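Local coordinates for EF0056 (Enterococcus faecalis, PDB 6ORI), which is a surface protein whose N-terminal region forms immunoglobulin-like domains and binds calcium, and which is probably involved in biofilm formation, its exact function being unknown, at residues K39-D44 with G188-D193; Q47-D52 with E145-E150. All blocks are in the same frame, centred on the assembly; numbering follows the deposited sequence. Where two conformers were deposited one is given.

Contact 1. Residues K39-D44 with G188-D193; sequences KAITGD and GYFLTD
The methyl CD1 of Ile41 meets the Phe190 ring obliquely, near the base of the ring, 3.7 Å from Phe190 CB and 4.0 Å from Phe190 CG. Tyr167 packs on the same ring edge-to-face, and Phe36, Pro38 and Ile51 also touch the Phe190 side chain. The second flat group, the carboxylate of Asp193, lies against the side chain of Thr42, with Asp193 OD1 3.3 Å from Thr42 CB. Here, in the first domain, whose antiparallel strands are consistent with an immunoglobulin-like fold, the loop after strand 31-38 runs beside the loop that leaves strand 184-189. The backbones are joined by one direct bond, from Ile41 N to Leu191 O at 2.7 Å. The donor is tilted 28° from the carbonyl plane. Ile41 is the centre of an inverse gamma turn. Its carbonyl O accepts a CA-H contact from Thr192. Two waters complete the seam. Water 1 bridges Lys39 O and Leu191 N, and water 2 bridges Ile41 O and Asp193 N. On Thr42, CG2 stands anti to the carbonyl carbon and reaches Thr192 C at 3.4 Å. Ala40 CB meets Leu191 CB in a small apolar contact. Thr192 N is held by Asp195 OD2, so this loop also has a bond of its own. At the far end Gly43 N donates to Asp193 OD2 at 3.1 Å, on the syn side and 18° out of the carboxylate plane.

Contact 2. Residues Q47-D52 with E145-E150; sequences QGNTID and EKNLDE
Gly48 and Leu148 share the one direct hydrogen bond of this contact. Leu148 N donates to Gly48 O at 2.9 Å, with an angle of 163° at the hydrogen. Leu148 is in the first turn of helix 148-155, so the loop carbonyl takes up an N-H at the helix start. Asn147 CA lies 3.3 Å from the same Gly48 O, in a bent C-H...O contact. Nearby, the backbone of Asp149 is bonded to that of Leu46, which ties the same helix end to the loop again.

The polar side chains meet less directly. Asn147 is the N-cap residue, but its side chain makes no capping bond. Its OD1 instead stands over the face of the peptide group, almost directly above the carbonyl carbon Gly48 C, 3.2 Å away. Asn49 N is also near this oxygen, but the angle is too poor for a bond. Water 3 donates to Asn147 OD1 at 2.7 Å and weakly to Asn49 OD1. The side-chain nitrogen of Asn49 has a firmer partner: ND2 donates to Phe144 O. The CB of Asn49 rests on Lys146 O at 3.4 Å.

In the apolar part Leu148 CD1 packs on Ile51 CG1 at 3.9 Å, and the Leu148 and Ile51 side chains cross at about a right angle. The same methyl also lies against the carbonyl oxygen Thr50 O at 3.6 Å. Both residues are buried, Leu148 and Ile51 alike. Leu148 also touches Val45, while Ile51 touches Phe144 on strand 135-144.

The arrangement joins a strand start to a helix start at one end of a domain consistent with an immunoglobulin-like beta-sandwich: the chain leaves strand 135-144, turns into helix 148-155 and packs against the beginning of its antiparallel neighbour, strand 50-59.

Contacts 1 and 2 lie at one end of the same domain, their centres about 12 Å apart. Along the chain, 47-52 and 145-150 both fall between the two segments of contact 1. The two contacts touch directly. Lys39 N probably donates to Asp52 O at 2.9 Å, a bond that carries the pairing of strands 31-38 and 50-59 one residue further. Ile51 CD1 packs on Ile41 CD1 at 3.6 Å and on Phe190 CE1 at 4.1 Å, so Ile51 belongs to both apolar clusters. Helix 148-155, which starts in contact 2, also reaches contact 1, where Phe152 touches Ile41 and Thr192. The Thr192 side chain is about 14 Å from the bound calcium ion, too far to bind.

Contact 1. Residues K39-D44 with G188-D193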
loop_
_atom_site.group_PDB
_atom_site.type_symbol
_atom_site.label_atom_id
_atom_site.label_comp_id
_atom_site.label_asym_id
_atom_site.label_seq_id
_atom_site.Cartn_x
_atom_site.Cartn_y
_atom_site.Cartn_z
ATOM N N LYS A 39 3.055 13.138 -2.890
ATOM C CA LYS A 39 4.221 13.726 -2.251
ATOM C C LYS A 39 3.964 13.912 -0.755
ATOM O O LYS A 39 2.819 14.042 -0.304
ATOM C CB LYS A 39 4.525 15.081 -2.876
ATOM C CG LYS A 39 5.026 15.013 -4.297
ATOM C CD LYS A 39 6.365 14.308 -4.383
ATOM C CE LYS A 39 6.908 14.388 -5.782
ATOM N NZ LYS A 39 7.572 13.116 -6.173
ATOM N N ALA A 40 5.032 13.936 0.030
ATOM C CA ALA A 40 4.915 14.240 1.455
ATOM C C ALA A 40 4.420 15.663 1.711
ATOM O O ALA A 40 4.757 16.582 0.951
ATOM C CB ALA A 40 6.258 14.042 2.124
ATOM N N ILE A 41 3.608 15.824 2.753
ATOM C CA ILE A 41 3.050 17.129 3.136
ATOM C C ILE A 41 4.010 17.744 4.139
ATOM O O ILE A 41 3.783 17.710 5.351
ATOM C CB ILE A 41 1.621 17.024 3.720
ATOM C CG1 ILE A 41 0.725 16.150 2.828
ATOM C CG2 ILE A 41 1.018 18.404 3.846
ATOM C CD1 ILE A 41 -0.693 15.886 3.410
ATOM N N THR A 42 5.091 18.281 3.606
ATOM C CA THR A 42 6.186 18.788 4.406
ATOM C C THR A 42 6.690 20.095 3.836
ATOM O O THR A 42 6.512 20.404 2.648
ATOM C CB THR A 42 7.356 17.778 4.413
ATOM O OG1 THR A 42 7.757 17.513 3.063
ATOM C CG2 THR A 42 6.945 16.472 5.075
ATOM N N GLY A 43 7.329 20.866 4.705
ATOM C CA GLY A 43 8.001 22.080 4.303
ATOM C C GLY A 43 7.066 23.071 3.653
ATOM O O GLY A 43 6.019 23.406 4.192
ATOM N N ASP A 44 7.479 23.523 2.484
ATOM C CA ASP A 44 6.790 24.591 1.797
ATOM C C ASP A 44 5.410 24.167 1.295
ATOM O O ASP A 44 4.611 25.013 0.983
ATOM C CB ASP A 44 7.627 25.095 0.633
ATOM C CG ASP A 44 8.921 25.764 1.080
ATOM O OD1 ASP A 44 9.061 26.079 2.286
ATOM O OD2 ASP A 44 9.782 25.987 0.197
ATOM N N GLY A 188 -3.188 3.662 2.464
ATOM C CA GLY A 188 -1.968 4.218 3.028
ATOM C C GLY A 188 -2.253 5.517 3.750
ATOM O O GLY A 188 -3.406 5.814 4.017
ATOM N N TYR A 189 -1.197 6.239 4.097
ATOM C CA TYR A 189 -1.335 7.511 4.778
ATOM C C TYR A 189 -0.405 8.554 4.237
ATOM O O TYR A 189 0.657 8.245 3.715
ATOM C CB TYR A 189 -1.205 7.383 6.307
ATOM C CG TYR A 189 0.180 7.006 6.793
ATOM C CD1 TYR A 189 0.607 5.681 6.803
ATOM C CD2 TYR A 189 1.066 7.969 7.226
ATOM C CE1 TYR A 189 1.878 5.347 7.239
ATOM C CE2 TYR A 189 2.333 7.646 7.664
ATOM C CZ TYR A 189 2.726 6.338 7.670
ATOM O OH TYR A 189 4.006 6.028 8.105
ATOM N N PHE A 190 -0.829 9.810 4.295
ATOM C CA PHE A 190 0.011 10.914 3.883
ATOM C C PHE A 190 1.125 11.167 4.873
ATOM O O PHE A 190 0.892 11.257 6.068
ATOM C CB PHE A 190 -0.838 12.194 3.725
ATOM C CG PHE A 190 -1.830 12.157 2.580
ATOM C CD1 PHE A 190 -1.461 12.542 1.314
ATOM C CD2 PHE A 190 -3.150 11.775 2.805
ATOM C CE1 PHE A 190 -2.390 12.515 0.279
ATOM C CE2 PHE A 190 -4.073 11.769 1.768
ATOM C CZ PHE A 190 -3.680 12.157 0.514
ATOM N N LEU A 191 2.331 11.293 4.352
ATOM C CA LEU A 191 3.492 11.616 5.181
ATOM C C LEU A 191 3.551 13.089 5.480
ATOM O O LEU A 191 3.156 13.932 4.669
ATOM C CB LEU A 191 4.789 11.211 4.486
ATOM C CG LEU A 191 4.912 9.748 4.105
ATOM C CD1 LEU A 191 6.283 9.522 3.497
ATOM C CD2 LEU A 191 4.707 8.853 5.299
ATOM N N THR A 192 4.059 13.405 6.658
ATOM C CA THR A 192 4.179 14.775 7.101
ATOM C C THR A 192 5.537 14.908 7.770
ATOM O O THR A 192 6.336 13.980 7.734
ATOM C CB THR A 192 3.078 15.118 8.087
ATOM O OG1 THR A 192 3.209 14.298 9.254
ATOM C CG2 THR A 192 1.707 14.893 7.471
ATOM N N ASP A 193 5.801 16.062 8.377
ATOM C CA ASP A 193 7.125 16.339 8.925
ATOM C C ASP A 193 7.408 15.570 10.211
ATOM O O ASP A 193 8.523 15.614 10.730
ATOM C CB ASP A 193 7.300 17.844 9.165
ATOM C CG ASP A 193 7.844 18.573 7.946
ATOM O OD1 ASP A 193 8.852 18.102 7.369
ATOM O OD2 ASP A 193 7.264 19.615 7.564
HETATM O O HOH W 1 2.396 11.862 1.507
HETATM O O HOH W 2 3.795 18.403 7.936
#

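Contact 2. Residues Q47-D52 with E145-E150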
loop_
_atom_site.group_PDB
_atom_site.type_symbol
_atom_site.label_atom_id
_atom_site.label_comp_id
_atom_site.label_asym_id
_atom_site.label_seq_id
_atom_site.Cartn_x
_atom_site.Cartn_y
_atom_site.Cartn_z
ATOM N N GLN A 47 2.472 25.761 3.099
ATOM C CA GLN A 47 2.143 27.159 2.810
ATOM C C GLN A 47 1.499 27.310 1.433
ATOM O O GLN A 47 1.342 28.423 0.905
ATOM C CB GLN A 47 3.378 28.054 2.892
ATOM C CG GLN A 47 3.727 28.527 4.294
ATOM C CD GLN A 47 4.961 27.861 4.798
ATOM O OE1 GLN A 47 4.961 26.663 5.030
ATOM N NE2 GLN A 47 6.041 28.622 4.937
ATOM N N GLY A 48 1.124 26.175 0.848
ATOM C CA GLY A 48 0.300 26.148 -0.360
ATOM C C GLY A 48 -0.944 25.291 -0.160
ATOM O O GLY A 48 -1.208 24.798 0.947
ATOM N N ASN A 49 -1.731 25.130 -1.230
ATOM C CA ASN A 49 -3.022 24.454 -1.143
ATOM C C ASN A 49 -3.128 23.250 -2.058
ATOM O O ASN A 49 -4.225 22.880 -2.488
ATOM C CB ASN A 49 -4.182 25.404 -1.438
ATOM C CG ASN A 49 -4.249 25.809 -2.882
ATOM O OD1 ASN A 49 -3.232 26.002 -3.553
ATOM N ND2 ASN A 49 -5.455 25.932 -3.377
ATOM N N THR A 50 -1.999 22.636 -2.369
ATOM C CA THR A 50 -1.994 21.485 -3.271
ATOM C C THR A 50 -1.183 20.303 -2.748
ATOM O O THR A 50 -0.176 20.453 -2.062
ATOM C CB THR A 50 -1.463 21.873 -4.677
ATOM O OG1 THR A 50 -0.170 22.481 -4.562
ATOM C CG2 THR A 50 -2.424 22.811 -5.366
ATOM N N ILE A 51 -1.639 19.115 -3.120
ATOM C CA ILE A 51 -0.831 17.902 -2.963
ATOM C C ILE A 51 -0.636 17.284 -4.341
ATOM O O ILE A 51 -1.614 16.953 -5.016
ATOM C CB ILE A 51 -1.497 16.894 -2.014
ATOM C CG1 ILE A 51 -1.584 17.460 -0.598
ATOM C CG2 ILE A 51 -0.760 15.533 -2.034
ATOM C CD1 ILE A 51 -2.391 16.607 0.356
ATOM N N ASP A 52 0.616 17.118 -4.752
ATOM C CA ASP A 52 0.941 16.482 -6.013
ATOM C C ASP A 52 0.932 14.968 -5.832
ATOM O O ASP A 52 1.302 14.466 -4.752
ATOM C CB ASP A 52 2.332 16.913 -6.509
ATOM C CG ASP A 52 2.396 18.365 -6.965
ATOM O OD1 ASP A 52 1.358 19.062 -7.035
ATOM O OD2 ASP A 52 3.525 18.788 -7.285
ATOM N N GLU A 145 -9.440 24.168 -0.703
ATOM C CA GLU A 145 -10.072 25.479 -0.506
ATOM C C GLU A 145 -9.225 26.444 0.291
ATOM O O GLU A 145 -9.400 27.663 0.190
ATOM C CB GLU A 145 -11.379 25.306 0.264
ATOM C CG GLU A 145 -12.433 24.527 -0.474
ATOM C CD GLU A 145 -13.651 24.249 0.392
ATOM O OE1 GLU A 145 -13.512 24.195 1.640
ATOM O OE2 GLU A 145 -14.749 24.076 -0.174
ATOM N N LYS A 146 -8.349 25.884 1.116
ATOM C CA LYS A 146 -7.483 26.648 2.016
ATOM C C LYS A 146 -6.098 26.064 1.922
ATOM O O LYS A 146 -5.912 24.923 1.494
ATOM C CB LYS A 146 -7.914 26.473 3.486
ATOM C CG LYS A 146 -9.290 26.933 3.840
ATOM C CD LYS A 146 -9.594 26.527 5.297
ATOM C CE LYS A 146 -11.013 26.882 5.708
ATOM N NZ LYS A 146 -11.221 28.353 5.766
ATOM N N ASN A 147 -5.105 26.804 2.379
ATOM C CA ASN A 147 -3.779 26.253 2.465
ATOM C C ASN A 147 -3.679 25.143 3.521
ATOM O O ASN A 147 -4.452 25.115 4.481
ATOM C CB ASN A 147 -2.772 27.348 2.774
ATOM C CG ASN A 147 -2.577 28.293 1.607
ATOM O OD1 ASN A 147 -2.680 27.899 0.446
ATOM N ND2 ASN A 147 -2.281 29.547 1.904
ATOM N N LEU A 148 -2.722 24.245 3.330
ATOM C CA LEU A 148 -2.645 23.061 4.155
ATOM C C LEU A 148 -2.265 23.381 5.594
ATOM O O LEU A 148 -2.727 22.684 6.495
ATOM C CB LEU A 148 -1.701 22.061 3.509
ATOM C CG LEU A 148 -2.418 21.374 2.340
ATOM C CD1 LEU A 148 -1.436 20.847 1.315
ATOM C CD2 LEU A 148 -3.312 20.251 2.845
ATOM N N ASP A 149 -1.480 24.435 5.825
ATOM C CA ASP A 149 -1.167 24.847 7.198
ATOM C C ASP A 149 -2.434 25.211 7.965
ATOM O O ASP A 149 -2.593 24.815 9.125
ATOM C CB ASP A 149 -0.119 25.973 7.280
ATOM C CG ASP A 149 -0.459 27.238 6.463
ATOM O OD1 ASP A 149 -1.546 27.387 5.867
ATOM O OD2 ASP A 149 0.418 28.140 6.429
ATOM N N GLU A 150 -3.358 25.907 7.315
ATOM C CA GLU A 150 -4.629 26.276 7.935
ATOM C C GLU A 150 -5.480 25.036 8.170
ATOM O O GLU A 150 -6.128 24.909 9.197
ATOM C CB GLU A 150 -5.394 27.280 7.082
ATOM C CG GLU A 150 -4.681 28.602 6.929
ATOM C CD GLU A 150 -5.468 29.581 6.074
ATOM O OE1 GLU A 150 -6.723 29.555 6.122
ATOM O OE2 GLU A 150 -4.824 30.367 5.346
HETATM O O HOH W 3 -2.724 29.003 -1.967
#